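Local coordinates for aromatic-amino-acid aminotransferase (Burkholderia pseudomallei, PDB 4F4E), which probably transfers amino groups from aromatic amino acids such as tyrosine to 2-oxoglutarate, using a pyridoxal phosphate carried on a lysine, at residues L54-T60 against R397-L403; L39-F43 against I390-S394; G239-S243 against M337-R342. All coordinates share one frame; numbering follows the deposited sequence.

Contact 1. Residues L54-T60 against R397-L403; sequences LGVGVYT and RICVAAL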
# COMPACT_ATOMS: atom_id res chain seq x y z
N LEU A 54 -4.30 28.52 0.18
CA LEU A 54 -5.34 27.97 1.07
C LEU A 54 -6.07 26.77 0.46
O LEU A 54 -7.03 26.28 1.02
CB LEU A 54 -6.33 29.07 1.44
CG LEU A 54 -5.78 30.30 2.16
CD1 LEU A 54 -6.93 31.31 2.40
CD2 LEU A 54 -5.10 29.88 3.47
N GLY A 55 -5.61 26.31 -0.70
CA GLY A 55 -6.13 25.12 -1.33
C GLY A 55 -5.50 23.81 -0.88
O GLY A 55 -5.90 22.76 -1.34
N VAL A 56 -4.52 23.87 0.01
CA VAL A 56 -3.84 22.63 0.50
C VAL A 56 -4.76 21.83 1.41
O VAL A 56 -5.84 22.27 1.77
CB VAL A 56 -2.53 22.99 1.24
CG1 VAL A 56 -1.55 23.71 0.29
CG2 VAL A 56 -2.82 23.91 2.44
N GLY A 57 -4.31 20.64 1.82
CA GLY A 57 -5.13 19.74 2.65
C GLY A 57 -4.32 19.13 3.78
O GLY A 57 -4.56 18.00 4.21
N VAL A 58 -3.32 19.87 4.23
CA VAL A 58 -2.45 19.44 5.34
C VAL A 58 -2.33 20.60 6.35
O VAL A 58 -2.61 21.77 6.03
CB VAL A 58 -1.07 19.01 4.83
CG1 VAL A 58 -1.16 17.92 3.77
CG2 VAL A 58 -0.34 20.21 4.23
N TYR A 59 -1.95 20.26 7.58
CA TYR A 59 -1.67 21.24 8.62
C TYR A 59 -0.22 21.70 8.47
O TYR A 59 0.68 20.88 8.41
CB TYR A 59 -1.84 20.60 9.99
CG TYR A 59 -1.56 21.51 11.16
CD1 TYR A 59 -0.24 21.75 11.59
CD2 TYR A 59 -2.58 22.12 11.86
CE1 TYR A 59 0.01 22.56 12.66
CE2 TYR A 59 -2.32 22.95 12.95
CZ TYR A 59 -1.05 23.16 13.34
OH TYR A 59 -0.77 23.99 14.41
N THR A 60 -0.02 23.00 8.37
CA THR A 60 1.34 23.58 8.22
C THR A 60 1.67 24.47 9.39
O THR A 60 0.77 24.89 10.15
CB THR A 60 1.41 24.48 6.99
OG1 THR A 60 0.38 25.48 7.07
CG2 THR A 60 1.26 23.66 5.65
N ARG A 397 -13.77 26.64 -0.68
CA ARG A 397 -13.04 25.91 0.39
C ARG A 397 -11.75 26.64 0.71
O ARG A 397 -11.03 27.07 -0.20
CB ARG A 397 -12.69 24.49 -0.01
CG ARG A 397 -12.20 23.62 1.13
CD ARG A 397 -11.73 22.28 0.59
NE ARG A 397 -10.38 22.28 0.01
CZ ARG A 397 -10.01 21.63 -1.09
NH1 ARG A 397 -10.91 20.98 -1.85
NH2 ARG A 397 -8.77 21.69 -1.51
N ILE A 398 -11.49 26.79 2.00
CA ILE A 398 -10.18 27.26 2.52
C ILE A 398 -9.68 26.25 3.59
O ILE A 398 -10.49 25.66 4.33
CB ILE A 398 -10.24 28.71 3.08
CG1 ILE A 398 -11.23 28.87 4.24
CG2 ILE A 398 -10.59 29.69 1.94
CD1 ILE A 398 -11.07 30.20 4.99
N CYS A 399 -8.37 26.04 3.61
CA CYS A 399 -7.69 25.31 4.64
C CYS A 399 -7.29 26.29 5.75
O CYS A 399 -6.35 27.07 5.60
CB CYS A 399 -6.47 24.62 4.07
SG CYS A 399 -5.67 23.53 5.26
N VAL A 400 -8.11 26.31 6.79
CA VAL A 400 -7.88 27.14 7.93
C VAL A 400 -6.61 26.71 8.67
O VAL A 400 -5.98 27.52 9.31
CB VAL A 400 -9.13 27.13 8.83
CG1 VAL A 400 -8.86 27.82 10.14
CG2 VAL A 400 -10.25 27.86 8.11
N ALA A 401 -6.22 25.44 8.50
CA ALA A 401 -4.94 24.90 8.98
C ALA A 401 -3.71 25.44 8.26
O ALA A 401 -2.56 25.15 8.69
CB ALA A 401 -4.95 23.35 8.95
N ALA A 402 -3.91 26.18 7.17
CA ALA A 402 -2.84 26.90 6.47
C ALA A 402 -2.74 28.40 6.82
O ALA A 402 -1.86 29.12 6.36
CB ALA A 402 -2.98 26.69 4.95
N LEU A 403 -3.56 28.82 7.76
CA LEU A 403 -3.51 30.18 8.30
C LEU A 403 -2.62 30.14 9.54
O LEU A 403 -2.62 29.16 10.28
CB LEU A 403 -4.92 30.64 8.72
CG LEU A 403 -5.96 30.81 7.62
CD1 LEU A 403 -7.33 31.14 8.23
CD2 LEU A 403 -5.50 31.90 6.67
O HOH W 1 -8.09 23.66 1.05
O HOH W 2 -0.18 27.58 8.93
O HOH W 3 0.35 27.98 5.26
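Leu-54 spreads its two methyl branches over the strand and turn of 397-403: CD1 lies beside CG2 of Ile-398, the two side chains pointing the same way, while CD2 meets CD2 of Leu-403 at 3.8 Å, those chains crossing at about a right angle. Next along, Val-56 CG2 rests on the methyl of Ala-402 (3.7 Å to CB) and near SG of Cys-399. Cys-399 N donates to Leu-54 O (2.9 Å). Water 1 gives protons to Leu-54 O and Val-56 O and accepts from Arg-397 NE; a bend at chi3 (80°) brings that guanidinium round, its NH2 reaching Gly-55 O in a weak bond. Within the 3-10 turn 400-402, Ala-401 CB sits 3.9 Å from CD2 of Tyr-59, and Thr-60 OG1 binds waters 2 and 3, the latter donating to Ala-402 O (2.7 Å). In this aminotransferase the contact ties the loop after strand 52-53 to strand 397-399, and Val-58 packs on Tyr-88 of the second subunit. Polar bonds across the contact end mostly on backbone carbonyls, directly or through water, beside packed apolar branches; Val-58 O is the exception, buried without a partner.

Contact 2. Residues L39-F43 against I390-S394; sequences LNEAF and IYAVS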
# COMPACT_ATOMS: atom_id res chain seq x y z
N LEU A 39 -4.91 24.73 -9.68
CA LEU A 39 -4.70 25.71 -8.62
C LEU A 39 -3.22 25.74 -8.27
O LEU A 39 -2.59 26.80 -8.22
CB LEU A 39 -5.57 25.37 -7.41
CG LEU A 39 -5.63 26.38 -6.25
CD1 LEU A 39 -6.83 26.16 -5.32
CD2 LEU A 39 -4.30 26.32 -5.51
N ASN A 40 -2.65 24.57 -8.06
CA ASN A 40 -1.23 24.46 -7.74
C ASN A 40 -0.33 24.96 -8.83
O ASN A 40 0.72 25.54 -8.55
CB ASN A 40 -0.88 23.01 -7.44
CG ASN A 40 -1.57 22.50 -6.22
OD1 ASN A 40 -1.99 23.27 -5.37
ND2 ASN A 40 -1.73 21.18 -6.12
N GLU A 41 -0.73 24.75 -10.08
CA GLU A 41 0.05 25.24 -11.21
C GLU A 41 0.06 26.78 -11.19
O GLU A 41 1.14 27.38 -11.25
CB GLU A 41 -0.45 24.67 -12.57
N ALA A 42 -1.12 27.40 -11.10
CA ALA A 42 -1.19 28.86 -11.04
C ALA A 42 -0.42 29.38 -9.81
O ALA A 42 0.36 30.33 -9.91
CB ALA A 42 -2.63 29.35 -11.02
N PHE A 43 -0.61 28.76 -8.65
CA PHE A 43 0.10 29.22 -7.45
C PHE A 43 1.60 29.21 -7.69
O PHE A 43 2.32 30.15 -7.35
CB PHE A 43 -0.23 28.35 -6.25
CG PHE A 43 0.49 28.73 -5.00
CD1 PHE A 43 0.07 29.83 -4.26
CD2 PHE A 43 1.56 27.99 -4.55
CE1 PHE A 43 0.75 30.18 -3.11
CE2 PHE A 43 2.26 28.35 -3.40
CZ PHE A 43 1.83 29.43 -2.66
N ILE A 390 -3.90 35.24 -3.10
CA ILE A 390 -4.43 34.34 -2.09
C ILE A 390 -5.32 33.32 -2.79
O ILE A 390 -6.31 33.70 -3.46
CB ILE A 390 -5.25 35.08 -1.02
CG1 ILE A 390 -4.45 36.26 -0.38
CG2 ILE A 390 -5.81 34.09 -0.00
CD1 ILE A 390 -3.20 35.97 0.44
N TYR A 391 -4.95 32.04 -2.68
CA TYR A 391 -5.51 30.97 -3.48
C TYR A 391 -6.48 30.10 -2.66
O TYR A 391 -6.04 29.33 -1.81
CB TYR A 391 -4.37 30.09 -4.05
CG TYR A 391 -3.60 30.77 -5.16
CD1 TYR A 391 -2.76 31.86 -4.90
CD2 TYR A 391 -3.74 30.36 -6.49
CE1 TYR A 391 -2.07 32.47 -5.90
CE2 TYR A 391 -3.03 30.96 -7.49
CZ TYR A 391 -2.21 32.04 -7.19
OH TYR A 391 -1.56 32.69 -8.19
N ALA A 392 -7.77 30.31 -2.88
CA ALA A 392 -8.82 29.42 -2.34
C ALA A 392 -9.33 28.56 -3.48
O ALA A 392 -9.02 28.82 -4.67
CB ALA A 392 -9.95 30.25 -1.76
N VAL A 393 -10.06 27.49 -3.14
CA VAL A 393 -10.62 26.57 -4.13
C VAL A 393 -11.88 27.24 -4.74
O VAL A 393 -12.55 28.05 -4.10
CB VAL A 393 -10.94 25.22 -3.46
CG1 VAL A 393 -11.41 24.18 -4.47
CG2 VAL A 393 -9.74 24.74 -2.65
N SER A 394 -12.20 26.93 -5.98
CA SER A 394 -13.33 27.55 -6.66
C SER A 394 -14.69 27.39 -5.96
O SER A 394 -15.61 28.19 -6.17
CB SER A 394 -13.40 26.99 -8.07
OG SER A 394 -13.88 25.65 -8.02
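Phe-43 drives the edge of its ring into the face of Tyr-391, a T-shaped (edge-to-face) pair with planes at 89° and centroids 5.2 Å apart. It joins helix 35-45, near the start of this aminotransferase chain, to strand 390-391, which pairs in parallel with strand 52-53. The leading atom is Phe-43 CD1, 3.5 Å from Tyr-391 CD1 and displaced toward the rim of the tyrosine ring. Phe-43 CA adds a CH-pi contact, 3.9 Å from the centroid of the Tyr-391 ring, so helix backbone and phenyl edge both press on the tyrosine. Ala-42 touches CE2 through its methyl. One turn earlier, Leu-39 runs past Tyr-391 in the opposite direction; with CG anti to its N (chi1 -172°), it sets CD2 against Tyr-391 CB and carries CD1 on to Ala-392 O, 3.5 Å away, and to CG2 of Val-393.

Further out, a second shell places both aromatic residues. Lys-51 makes a cation-pi contact with Phe-43 and donates to its carbonyl, while the backbone of Tyr-391 bonds to Val-52 and Leu-54. Asn-53 of the neighbouring strand touches both Leu-39 and Phe-43, and Arg-385 of helix 378-388 packs on Tyr-391. At the far end of the tyrosine, the hydroxyl OH is hydrogen-bonded to OD2 of Asp-46, just beyond the helix.

Contact 3. Residues G239-S243 against M337-R342; sequences GFGES and MRDRIR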
# COMPACT_ATOMS: atom_id res chain seq x y z
N GLY A 239 -9.03 14.05 17.22
CA GLY A 239 -8.21 15.00 17.96
C GLY A 239 -8.26 16.43 17.46
O GLY A 239 -7.81 17.34 18.16
N PHE A 240 -8.77 16.64 16.25
CA PHE A 240 -8.84 18.02 15.71
C PHE A 240 -10.15 18.77 16.02
O PHE A 240 -10.27 19.97 15.67
CB PHE A 240 -8.59 18.04 14.21
CG PHE A 240 -7.16 17.77 13.85
CD1 PHE A 240 -6.24 18.79 13.87
CD2 PHE A 240 -6.73 16.50 13.55
CE1 PHE A 240 -4.90 18.56 13.52
CE2 PHE A 240 -5.43 16.27 13.19
CZ PHE A 240 -4.51 17.30 13.20
N GLY A 241 -11.14 18.07 16.55
CA GLY A 241 -12.46 18.66 16.73
C GLY A 241 -12.61 19.18 18.16
O GLY A 241 -12.46 20.38 18.42
N GLU A 242 -12.91 18.28 19.08
CA GLU A 242 -13.00 18.68 20.48
C GLU A 242 -11.88 18.09 21.33
O GLU A 242 -11.22 18.80 22.13
CB GLU A 242 -14.35 18.27 21.04
CG GLU A 242 -14.52 18.56 22.52
CD GLU A 242 -14.55 20.05 22.84
OE1 GLU A 242 -14.82 20.92 21.94
OE2 GLU A 242 -14.33 20.37 24.03
N SER A 243 -11.70 16.78 21.24
CA SER A 243 -10.67 16.08 21.98
C SER A 243 -10.52 14.72 21.36
O SER A 243 -11.38 14.28 20.62
CB SER A 243 -11.05 15.91 23.46
OG SER A 243 -12.22 15.10 23.59
N MET A 337 -2.21 21.86 18.05
CA MET A 337 -2.65 21.99 16.68
C MET A 337 -4.17 22.26 16.58
O MET A 337 -4.59 23.20 15.86
CB MET A 337 -2.24 20.76 15.87
CG MET A 337 -0.74 20.56 15.82
SD MET A 337 -0.30 18.90 15.29
CE MET A 337 -0.86 18.88 13.65
N ARG A 338 -4.97 21.49 17.32
CA ARG A 338 -6.40 21.77 17.46
C ARG A 338 -6.62 23.22 17.85
O ARG A 338 -7.42 23.94 17.25
CB ARG A 338 -7.04 20.85 18.49
CG ARG A 338 -8.52 21.06 18.70
CD ARG A 338 -9.10 20.03 19.67
NE ARG A 338 -8.50 20.07 21.00
CZ ARG A 338 -7.70 19.13 21.54
NH1 ARG A 338 -7.29 18.02 20.88
NH2 ARG A 338 -7.32 19.29 22.79
N ASP A 339 -5.93 23.66 18.89
CA ASP A 339 -6.16 24.99 19.43
C ASP A 339 -5.68 26.09 18.49
O ASP A 339 -6.27 27.18 18.48
CB ASP A 339 -5.49 25.12 20.79
CG ASP A 339 -6.22 24.33 21.92
OD1 ASP A 339 -7.38 23.88 21.82
OD2 ASP A 339 -5.58 24.22 22.95
N ARG A 340 -4.61 25.85 17.73
CA ARG A 340 -4.13 26.89 16.80
C ARG A 340 -5.16 27.10 15.70
O ARG A 340 -5.45 28.23 15.35
CB ARG A 340 -2.77 26.60 16.17
CG ARG A 340 -2.21 27.86 15.53
CD ARG A 340 -1.20 27.55 14.46
NE ARG A 340 -1.81 26.91 13.31
CZ ARG A 340 -1.12 26.38 12.32
NH1 ARG A 340 0.23 26.41 12.37
NH2 ARG A 340 -1.75 25.83 11.30
N ILE A 341 -5.74 26.03 15.19
CA ILE A 341 -6.80 26.16 14.20
C ILE A 341 -7.96 26.99 14.73
O ILE A 341 -8.48 27.84 14.02
CB ILE A 341 -7.30 24.78 13.68
CG1 ILE A 341 -6.20 24.04 12.92
CG2 ILE A 341 -8.57 24.96 12.83
CD1 ILE A 341 -6.55 22.54 12.70
N ARG A 342 -8.38 26.73 15.95
CA ARG A 342 -9.46 27.48 16.59
C ARG A 342 -9.09 28.96 16.72
O ARG A 342 -9.94 29.83 16.55
CB ARG A 342 -9.73 26.91 17.98
CG ARG A 342 -10.37 25.54 18.02
CD ARG A 342 -10.65 25.12 19.46
NE ARG A 342 -11.37 23.85 19.56
CZ ARG A 342 -11.74 23.30 20.71
NH1 ARG A 342 -11.45 23.88 21.88
NH2 ARG A 342 -12.44 22.18 20.71
O HOH W 4 -9.41 22.54 15.53
O HOH W 5 -12.03 22.70 17.12
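The loop 239-243 passes beside helix 324-354, closest at Phe-240 and Arg-338 with CA atoms 4.8 Å apart, and turns the carbonyls of Gly-239 and Gly-241 to two arginines one helical turn apart. Arg-338 NH1 donates to Gly-239 O (2.9 Å) almost straight, at 168°, with the oxygen in the guanidinium plane. Its chain is extended to CD and then bends at chi3 (61°), which brings one guanidinium face under Glu-242 O, 3.2 Å above the plane. Arg-342 reaches out extended from CG to NE; its NH2 donates to a lone pair of Gly-241 O (2.9 Å) and also meets Glu-242 OE1 in a salt bridge, whose hydrogen bond is weak. Carboxylate and guanidinium planes stand 38° apart. The contact fastens the loop between strand 230-235 of the mixed eight-stranded sheet and helix 249-256 to the long helix 324-354, and Asp-247 binds the amides of Gly-239, Gly-241 and Glu-242. Phe-240 crosses Ile-341 at about a right angle, CD1 to CD1 at 3.9 Å, and takes Met-337 CE at its ring edge, 4.0 Å from CZ. Water 5 donates to Gly-241 O while accepting from Arg-342 NE (2.8 Å).

In the fold
Contact 1 is the buried one of the three; contacts 2 and 3 are partly buried. The first two adjoin, with centres 12 Å apart: Leu-54 CD1 packs on Ile-390 CG2, and strands 390-391 and 397-399 follow one another in the chain. Contact 3 lies on the other flank of contact 1, where Arg-340 of helix 324-354 probably bonds Thr-60 O and Tyr-59 OH lies against Met-337. Contacts 2 and 3 do not touch, their nearest atoms being about 14 Å apart. Their chemistry differs: aromatic and aliphatic in contact 2, backbone and water mixed with methyls in contact 1, arginines on carbonyls and a carboxylate, with waters, beside a Phe-240 patch in contact 3.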